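Local coordinates for N-terminal acetyltransferase B complex subunit MDM20 (Candida albicans, PDB 5K04), which probably serves as the non-catalytic auxiliary subunit of the NatB N-terminal acetyltransferase complex, which also contains the subunit NAT3, at residues T391-L402 with L411-L422. Sequence-based numbering, arbitrary orientation.
Sequences TIKNIVLLKHLL and LKLWLMKLYSQL
L398 pushes its CD1 branch against the backbone of the facing helix, 3.5 Å from L415 N. As a knob it sits in the hole formed by L411, W414, L415 and L418. The other branch, CD2, meets L411 CD2 at 3.9 Å. L418 answers from the opposite helix and sits among T391, N394, I395 and L398. Its CD1 lies 3.5 Å from T391 O and equally close to I395 N, the two ends of one helical hydrogen bond. The third knob, L415, enters between I395, L398, K399 and L402. With CG anti to the backbone N (chi1 -177°), the fork spreads along the facing helix: CD1 meets I395, and CD2 touches both K399 CG and L402 CD1.

These knobs into holes join two consecutive helices, 388-404 and 409-419, into an antiparallel hairpin. The axes of the paired segments come within 9.7 Å at a crossing angle of -154°. Such helical hairpins fit the TPR-related family of this subunit. Helix 372-383 packs beside the pair, with I380 touching both N394 and L398. On another side, I431 of helix 429-434 reaches L415 and Y419.

I395 works along the flank. CG1 passes L418 CB at 3.6 Å, the two side chains running in opposite directions. With chi2 at 173°, the extended end carries CD1 on to Y419 and L422. CD1 meets Y419 CD1 at 3.6 Å, at a slant to the ring. The K399 chain crosses Y419 at about a right angle, with CD 3.6 Å from the phenol OH. The amine of K399 continues to the hydroxyl of T731. Near the turn between the helices, L402 slides past L411 in the opposite direction, and its CD2 touches both L411 CB and the K412 chain.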
ATOM      1  N   THR A 391      19.622 -19.307  11.769  1.00 51.65           N
ATOM      2  CA  THR A 391      18.234 -18.971  11.463  1.00 45.57           C
ATOM      3  C   THR A 391      17.269 -19.776  12.327  1.00 37.94           C
ATOM      4  O   THR A 391      16.298 -19.235  12.870  1.00 29.79           O
ATOM      5  CB  THR A 391      17.996 -19.219   9.974  1.00 40.18           C
ATOM      6  OG1 THR A 391      18.749 -18.259   9.228  1.00 26.96           O
ATOM      7  CG2 THR A 391      16.512 -19.128   9.614  1.00 43.25           C
ATOM      8  N   ILE A 392      17.544 -21.069  12.486  1.00 42.00           N
ATOM      9  CA  ILE A 392      16.697 -21.929  13.299  1.00 42.14           C
ATOM     10  C   ILE A 392      16.804 -21.548  14.769  1.00 44.43           C
ATOM     11  O   ILE A 392      15.793 -21.486  15.484  1.00 37.55           O
ATOM     12  CB  ILE A 392      17.073 -23.401  13.058  1.00 46.15           C
ATOM     13  CG1 ILE A 392      16.641 -23.840  11.654  1.00 48.36           C
ATOM     14  CG2 ILE A 392      16.471 -24.299  14.130  1.00 38.98           C
ATOM     15  CD1 ILE A 392      17.108 -25.250  11.283  1.00 44.99           C
ATOM     16  N   LYS A 393      18.024 -21.290  15.246  1.00 48.45           N
ATOM     17  CA  LYS A 393      18.197 -20.854  16.628  1.00 49.41           C
ATOM     18  C   LYS A 393      17.351 -19.618  16.909  1.00 45.61           C
ATOM     19  O   LYS A 393      16.614 -19.559  17.905  1.00 31.07           O
ATOM     20  CB  LYS A 393      19.678 -20.581  16.920  1.00 46.16           C
ATOM     21  CG  LYS A 393      19.922 -19.908  18.283  1.00 51.16           C
ATOM     22  CD  LYS A 393      21.378 -19.492  18.509  1.00 44.49           C
ATOM     23  CE  LYS A 393      21.714 -18.213  17.785  1.00 47.07           C
ATOM     24  NZ  LYS A 393      23.084 -17.758  18.055  1.00 53.49           N
ATOM     25  N   ASN A 394      17.410 -18.635  16.013  1.00 45.61           N
ATOM     26  CA  ASN A 394      16.689 -17.396  16.249  1.00 49.40           C
ATOM     27  C   ASN A 394      15.190 -17.534  16.003  1.00 45.05           C
ATOM     28  O   ASN A 394      14.410 -16.798  16.613  1.00 28.61           O
ATOM     29  CB  ASN A 394      17.324 -16.283  15.417  1.00 43.29           C
ATOM     30  CG  ASN A 394      18.615 -15.759  16.065  1.00 39.97           C
ATOM     31  OD1 ASN A 394      18.605 -15.306  17.199  1.00 29.89           O
ATOM     32  ND2 ASN A 394      19.726 -15.873  15.356  1.00 42.37           N
ATOM     33  N   ILE A 395      14.765 -18.482  15.157  1.00 46.59           N
ATOM     34  CA  ILE A 395      13.349 -18.860  15.116  1.00 43.48           C
ATOM     35  C   ILE A 395      12.874 -19.314  16.501  1.00 45.71           C
ATOM     36  O   ILE A 395      11.785 -18.944  16.961  1.00 33.99           O
ATOM     37  CB  ILE A 395      13.116 -19.962  14.065  1.00 36.93           C
ATOM     38  CG1 ILE A 395      13.097 -19.373  12.652  1.00 41.94           C
ATOM     39  CG2 ILE A 395      11.821 -20.709  14.360  1.00 36.87           C
ATOM     40  CD1 ILE A 395      13.033 -20.418  11.544  1.00 35.55           C
ATOM     41  N   VAL A 396      13.680 -20.143  17.175  1.00 44.36           N
ATOM     42  CA  VAL A 396      13.333 -20.618  18.513  1.00 46.72           C
ATOM     43  C   VAL A 396      13.227 -19.453  19.492  1.00 43.50           C
ATOM     44  O   VAL A 396      12.350 -19.426  20.363  1.00 36.20           O
ATOM     45  CB  VAL A 396      14.370 -21.653  18.978  1.00 44.83           C
ATOM     46  CG1 VAL A 396      14.092 -22.096  20.387  1.00 42.46           C
ATOM     47  CG2 VAL A 396      14.369 -22.835  18.028  1.00 48.05           C
ATOM     48  N   LEU A 397      14.112 -18.463  19.356  1.00 49.92           N
ATOM     49  CA  LEU A 397      14.090 -17.337  20.282  1.00 50.33           C
ATOM     50  C   LEU A 397      12.887 -16.432  20.022  1.00 44.61           C
ATOM     51  O   LEU A 397      12.208 -16.011  20.966  1.00 30.63           O
ATOM     52  CB  LEU A 397      15.406 -16.558  20.193  1.00 45.12           C
ATOM     53  CG  LEU A 397      16.680 -17.320  20.603  1.00 45.73           C
ATOM     54  CD1 LEU A 397      17.979 -16.576  20.233  1.00 39.26           C
ATOM     55  CD2 LEU A 397      16.670 -17.625  22.096  1.00 49.99           C
ATOM     56  N   LEU A 398      12.589 -16.151  18.750  1.00 49.84           N
ATOM     57  CA  LEU A 398      11.426 -15.325  18.413  1.00 46.57           C
ATOM     58  C   LEU A 398      10.136 -15.951  18.933  1.00 39.78           C
ATOM     59  O   LEU A 398       9.354 -15.295  19.626  1.00 32.43           O
ATOM     60  CB  LEU A 398      11.356 -15.108  16.897  1.00 39.25           C
ATOM     61  CG  LEU A 398      12.439 -14.182  16.327  1.00 44.10           C
ATOM     62  CD1 LEU A 398      12.304 -14.045  14.827  1.00 40.52           C
ATOM     63  CD2 LEU A 398      12.421 -12.781  16.986  1.00 39.07           C
ATOM     64  N   LYS A 399       9.920 -17.243  18.632  1.00 41.61           N
ATOM     65  CA  LYS A 399       8.750 -17.960  19.144  1.00 39.35           C
ATOM     66  C   LYS A 399       8.686 -17.905  20.665  1.00 39.55           C
ATOM     67  O   LYS A 399       7.602 -17.767  21.243  1.00 37.49           O
ATOM     68  CB  LYS A 399       8.758 -19.420  18.674  1.00 33.72           C
ATOM     69  CG  LYS A 399       8.661 -19.589  17.171  1.00 41.76           C
ATOM     70  CD  LYS A 399       8.881 -21.028  16.760  1.00 43.27           C
ATOM     71  CE  LYS A 399       7.810 -21.937  17.351  1.00 47.63           C
ATOM     72  NZ  LYS A 399       8.194 -23.363  17.185  1.00 46.34           N
ATOM     73  N   HIS A 400       9.834 -18.022  21.333  1.00 42.67           N
ATOM     74  CA  HIS A 400       9.821 -18.009  22.792  1.00 46.59           C
ATOM     75  C   HIS A 400       9.378 -16.657  23.323  1.00 41.20           C
ATOM     76  O   HIS A 400       8.538 -16.583  24.224  1.00 32.77           O
ATOM     77  CB  HIS A 400      11.196 -18.370  23.353  1.00 45.41           C
ATOM     78  CG  HIS A 400      11.229 -18.385  24.845  1.00 49.06           C
ATOM     79  ND1 HIS A 400      11.665 -17.311  25.592  1.00 54.67           N
ATOM     80  CD2 HIS A 400      10.828 -19.321  25.732  1.00 51.36           C
ATOM     81  CE1 HIS A 400      11.550 -17.594  26.876  1.00 49.12           C
ATOM     82  NE2 HIS A 400      11.045 -18.807  26.987  1.00 53.77           N
ATOM     83  N   LEU A 401       9.932 -15.580  22.764  1.00 51.37           N
ATOM     84  CA  LEU A 401       9.501 -14.229  23.110  1.00 50.57           C
ATOM     85  C   LEU A 401       8.012 -14.017  22.836  1.00 45.48           C
ATOM     86  O   LEU A 401       7.318 -13.356  23.620  1.00 34.08           O
ATOM     87  CB  LEU A 401      10.345 -13.216  22.333  1.00 43.04           C
ATOM     88  CG  LEU A 401      11.858 -13.354  22.523  1.00 44.26           C
ATOM     89  CD1 LEU A 401      12.619 -12.367  21.664  1.00 40.23           C
ATOM     90  CD2 LEU A 401      12.252 -13.219  23.991  1.00 39.69           C
ATOM     91  N   LEU A 402       7.501 -14.572  21.732  1.00 48.08           N
ATOM     92  CA  LEU A 402       6.104 -14.362  21.355  1.00 43.93           C
ATOM     93  C   LEU A 402       5.129 -15.109  22.258  1.00 39.08           C
ATOM     94  O   LEU A 402       3.940 -14.776  22.250  1.00 33.37           O
ATOM     95  CB  LEU A 402       5.875 -14.759  19.884  1.00 39.03           C
ATOM     96  CG  LEU A 402       6.358 -13.739  18.836  1.00 37.92           C
ATOM     97  CD1 LEU A 402       6.475 -14.298  17.420  1.00 31.78           C
ATOM     98  CD2 LEU A 402       5.419 -12.530  18.841  1.00 37.37           C
ATOM     99  N   LEU A 411       8.242  -8.814  16.031  1.00 44.19           N
ATOM    100  CA  LEU A 411       8.759 -10.167  16.204  1.00 43.42           C
ATOM    101  C   LEU A 411       8.091 -11.119  15.229  1.00 40.40           C
ATOM    102  O   LEU A 411       8.742 -12.030  14.698  1.00 29.13           O
ATOM    103  CB  LEU A 411       8.556 -10.653  17.646  1.00 36.66           C
ATOM    104  CG  LEU A 411       9.149  -9.861  18.821  1.00 44.21           C
ATOM    105  CD1 LEU A 411       8.758 -10.500  20.185  1.00 37.96           C
ATOM    106  CD2 LEU A 411      10.660  -9.734  18.707  1.00 44.40           C
ATOM    107  N   LYS A 412       6.784 -10.931  14.994  1.00 41.49           N
ATOM    108  CA  LYS A 412       6.048 -11.776  14.056  1.00 36.25           C
ATOM    109  C   LYS A 412       6.562 -11.605  12.631  1.00 35.39           C
ATOM    110  O   LYS A 412       6.772 -12.594  11.913  1.00 26.02           O
ATOM    111  CB  LYS A 412       4.562 -11.451  14.125  1.00 39.49           C
ATOM    112  CG  LYS A 412       3.881 -11.992  15.371  1.00 42.15           C
ATOM    113  CD  LYS A 412       2.399 -11.751  15.336  1.00 39.22           C
ATOM    114  CE  LYS A 412       1.699 -12.371  16.551  1.00 40.41           C
ATOM    115  NZ  LYS A 412       0.215 -12.249  16.343  1.00 45.26           N
ATOM    116  N   LEU A 413       6.787 -10.358  12.209  1.00 33.92           N
ATOM    117  CA  LEU A 413       7.272 -10.131  10.849  1.00 38.28           C
ATOM    118  C   LEU A 413       8.626 -10.789  10.656  1.00 38.39           C
ATOM    119  O   LEU A 413       8.875 -11.425   9.626  1.00 27.62           O
ATOM    120  CB  LEU A 413       7.363  -8.633  10.555  1.00 35.77           C
ATOM    121  CG  LEU A 413       6.045  -7.858  10.576  1.00 36.67           C
ATOM    122  CD1 LEU A 413       6.293  -6.388  10.333  1.00 29.90           C
ATOM    123  CD2 LEU A 413       5.115  -8.404   9.554  1.00 32.18           C
ATOM    124  N   TRP A 414       9.509 -10.661  11.651  1.00 37.19           N
ATOM    125  CA  TRP A 414      10.839 -11.244  11.543  1.00 37.38           C
ATOM    126  C   TRP A 414      10.762 -12.767  11.510  1.00 36.37           C
ATOM    127  O   TRP A 414      11.472 -13.412  10.730  1.00 30.24           O
ATOM    128  CB  TRP A 414      11.715 -10.756  12.702  1.00 37.77           C
ATOM    129  CG  TRP A 414      12.388  -9.470  12.394  1.00 40.58           C
ATOM    130  CD1 TRP A 414      11.993  -8.218  12.789  1.00 42.82           C
ATOM    131  CD2 TRP A 414      13.553  -9.285  11.576  1.00 37.03           C
ATOM    132  NE1 TRP A 414      12.849  -7.271  12.287  1.00 40.87           N
ATOM    133  CE2 TRP A 414      13.812  -7.896  11.533  1.00 41.26           C
ATOM    134  CE3 TRP A 414      14.395 -10.155  10.872  1.00 36.16           C
ATOM    135  CZ2 TRP A 414      14.892  -7.351  10.812  1.00 40.39           C
ATOM    136  CZ3 TRP A 414      15.481  -9.618  10.166  1.00 39.23           C
ATOM    137  CH2 TRP A 414      15.714  -8.222  10.141  1.00 40.18           C
ATOM    138  N   LEU A 415       9.883 -13.351  12.334  1.00 40.69           N
ATOM    139  CA  LEU A 415       9.684 -14.796  12.313  1.00 43.37           C
ATOM    140  C   LEU A 415       9.315 -15.277  10.910  1.00 45.92           C
ATOM    141  O   LEU A 415       9.823 -16.306  10.441  1.00 39.69           O
ATOM    142  CB  LEU A 415       8.601 -15.183  13.325  1.00 36.26           C
ATOM    143  CG  LEU A 415       8.337 -16.681  13.460  1.00 39.33           C
ATOM    144  CD1 LEU A 415       9.661 -17.409  13.771  1.00 41.72           C
ATOM    145  CD2 LEU A 415       7.292 -16.951  14.535  1.00 30.75           C
ATOM    146  N   MET A 416       8.447 -14.531  10.217  1.00 47.36           N
ATOM    147  CA  MET A 416       8.115 -14.886   8.838  1.00 45.17           C
ATOM    148  C   MET A 416       9.329 -14.750   7.921  1.00 36.94           C
ATOM    149  O   MET A 416       9.561 -15.614   7.065  1.00 23.19           O
ATOM    150  CB  MET A 416       6.937 -14.041   8.343  1.00 41.10           C
ATOM    151  CG  MET A 416       5.586 -14.560   8.831  1.00 41.51           C
ATOM    152  SD  MET A 416       4.129 -13.917   8.041  1.00 22.89           S
ATOM    153  CE  MET A 416       4.296 -12.277   8.574  1.00 22.59           C
ATOM    154  N   LYS A 417      10.141 -13.699   8.115  1.00 41.98           N
ATOM    155  CA  LYS A 417      11.347 -13.529   7.296  1.00 43.10           C
ATOM    156  C   LYS A 417      12.300 -14.706   7.467  1.00 39.45           C
ATOM    157  O   LYS A 417      12.846 -15.216   6.485  1.00 39.64           O
ATOM    158  CB  LYS A 417      12.055 -12.212   7.646  1.00 40.93           C
ATOM    159  CG  LYS A 417      11.224 -10.980   7.340  1.00 50.05           C
ATOM    160  CD  LYS A 417      11.933  -9.656   7.678  1.00 47.54           C
ATOM    161  CE  LYS A 417      13.286  -9.522   6.999  1.00 42.37           C
ATOM    162  NZ  LYS A 417      13.853  -8.147   7.200  1.00 43.42           N
ATOM    163  N   LEU A 418      12.518 -15.145   8.717  1.00 43.71           N
ATOM    164  CA  LEU A 418      13.400 -16.286   8.966  1.00 44.65           C
ATOM    165  C   LEU A 418      12.859 -17.550   8.304  1.00 40.69           C
ATOM    166  O   LEU A 418      13.594 -18.252   7.602  1.00 27.77           O
ATOM    167  CB  LEU A 418      13.579 -16.523  10.469  1.00 41.56           C
ATOM    168  CG  LEU A 418      14.246 -15.469  11.372  1.00 50.92           C
ATOM    169  CD1 LEU A 418      14.787 -16.096  12.665  1.00 47.41           C
ATOM    170  CD2 LEU A 418      15.332 -14.744  10.679  1.00 48.02           C
ATOM    171  N   TYR A 419      11.563 -17.847   8.515  1.00 39.63           N
ATOM    172  CA  TYR A 419      10.934 -18.993   7.866  1.00 39.38           C
ATOM    173  C   TYR A 419      11.053 -18.912   6.358  1.00 40.42           C
ATOM    174  O   TYR A 419      11.081 -19.951   5.679  1.00 32.78           O
ATOM    175  CB  TYR A 419       9.455 -19.088   8.232  1.00 42.58           C
ATOM    176  CG  TYR A 419       9.125 -19.727   9.571  1.00 46.62           C
ATOM    177  CD1 TYR A 419       9.816 -20.844  10.039  1.00 46.03           C
ATOM    178  CD2 TYR A 419       8.092 -19.233  10.349  1.00 40.90           C
ATOM    179  CE1 TYR A 419       9.488 -21.433  11.270  1.00 45.64           C
ATOM    180  CE2 TYR A 419       7.774 -19.787  11.564  1.00 41.94           C
ATOM    181  CZ  TYR A 419       8.469 -20.888  12.031  1.00 37.88           C
ATOM    182  OH  TYR A 419       8.116 -21.426  13.245  1.00 27.72           O
ATOM    183  N   SER A 420      11.099 -17.689   5.816  1.00 39.02           N
ATOM    184  CA  SER A 420      11.201 -17.501   4.374  1.00 33.92           C
ATOM    185  C   SER A 420      12.568 -17.900   3.847  1.00 37.39           C
ATOM    186  O   SER A 420      12.734 -17.971   2.626  1.00 25.48           O
ATOM    187  CB  SER A 420      10.918 -16.044   4.004  1.00 26.87           C
ATOM    188  OG  SER A 420      12.096 -15.252   4.107  1.00 22.72           O
ATOM    189  N   GLN A 421      13.540 -18.130   4.738  1.00 37.26           N
ATOM    190  CA  GLN A 421      14.882 -18.593   4.390  1.00 39.26           C
ATOM    191  C   GLN A 421      14.965 -20.108   4.244  1.00 39.57           C
ATOM    192  O   GLN A 421      15.982 -20.620   3.763  1.00 28.09           O
ATOM    193  CB  GLN A 421      15.895 -18.167   5.461  1.00 35.05           C
ATOM    194  CG  GLN A 421      15.905 -16.690   5.778  1.00 35.87           C
ATOM    195  CD  GLN A 421      16.120 -15.851   4.532  1.00 42.45           C
ATOM    196  OE1 GLN A 421      17.127 -15.984   3.846  1.00 36.20           O
ATOM    197  NE2 GLN A 421      15.147 -15.004   4.216  1.00 50.21           N
ATOM    198  N   LEU A 422      13.948 -20.826   4.691  1.00 44.74           N
ATOM    199  CA  LEU A 422      13.948 -22.275   4.766  1.00 44.23           C
ATOM    200  C   LEU A 422      12.852 -22.826   3.860  1.00 41.96           C
ATOM    201  O   LEU A 422      12.088 -22.071   3.244  1.00 24.87           O
ATOM    202  CB  LEU A 422      13.732 -22.741   6.208  1.00 39.18           C
ATOM    203  CG  LEU A 422      14.724 -22.207   7.238  1.00 47.15           C
ATOM    204  CD1 LEU A 422      14.282 -22.612   8.661  1.00 42.35           C
ATOM    205  CD2 LEU A 422      16.159 -22.675   6.936  1.00 38.58           C
TER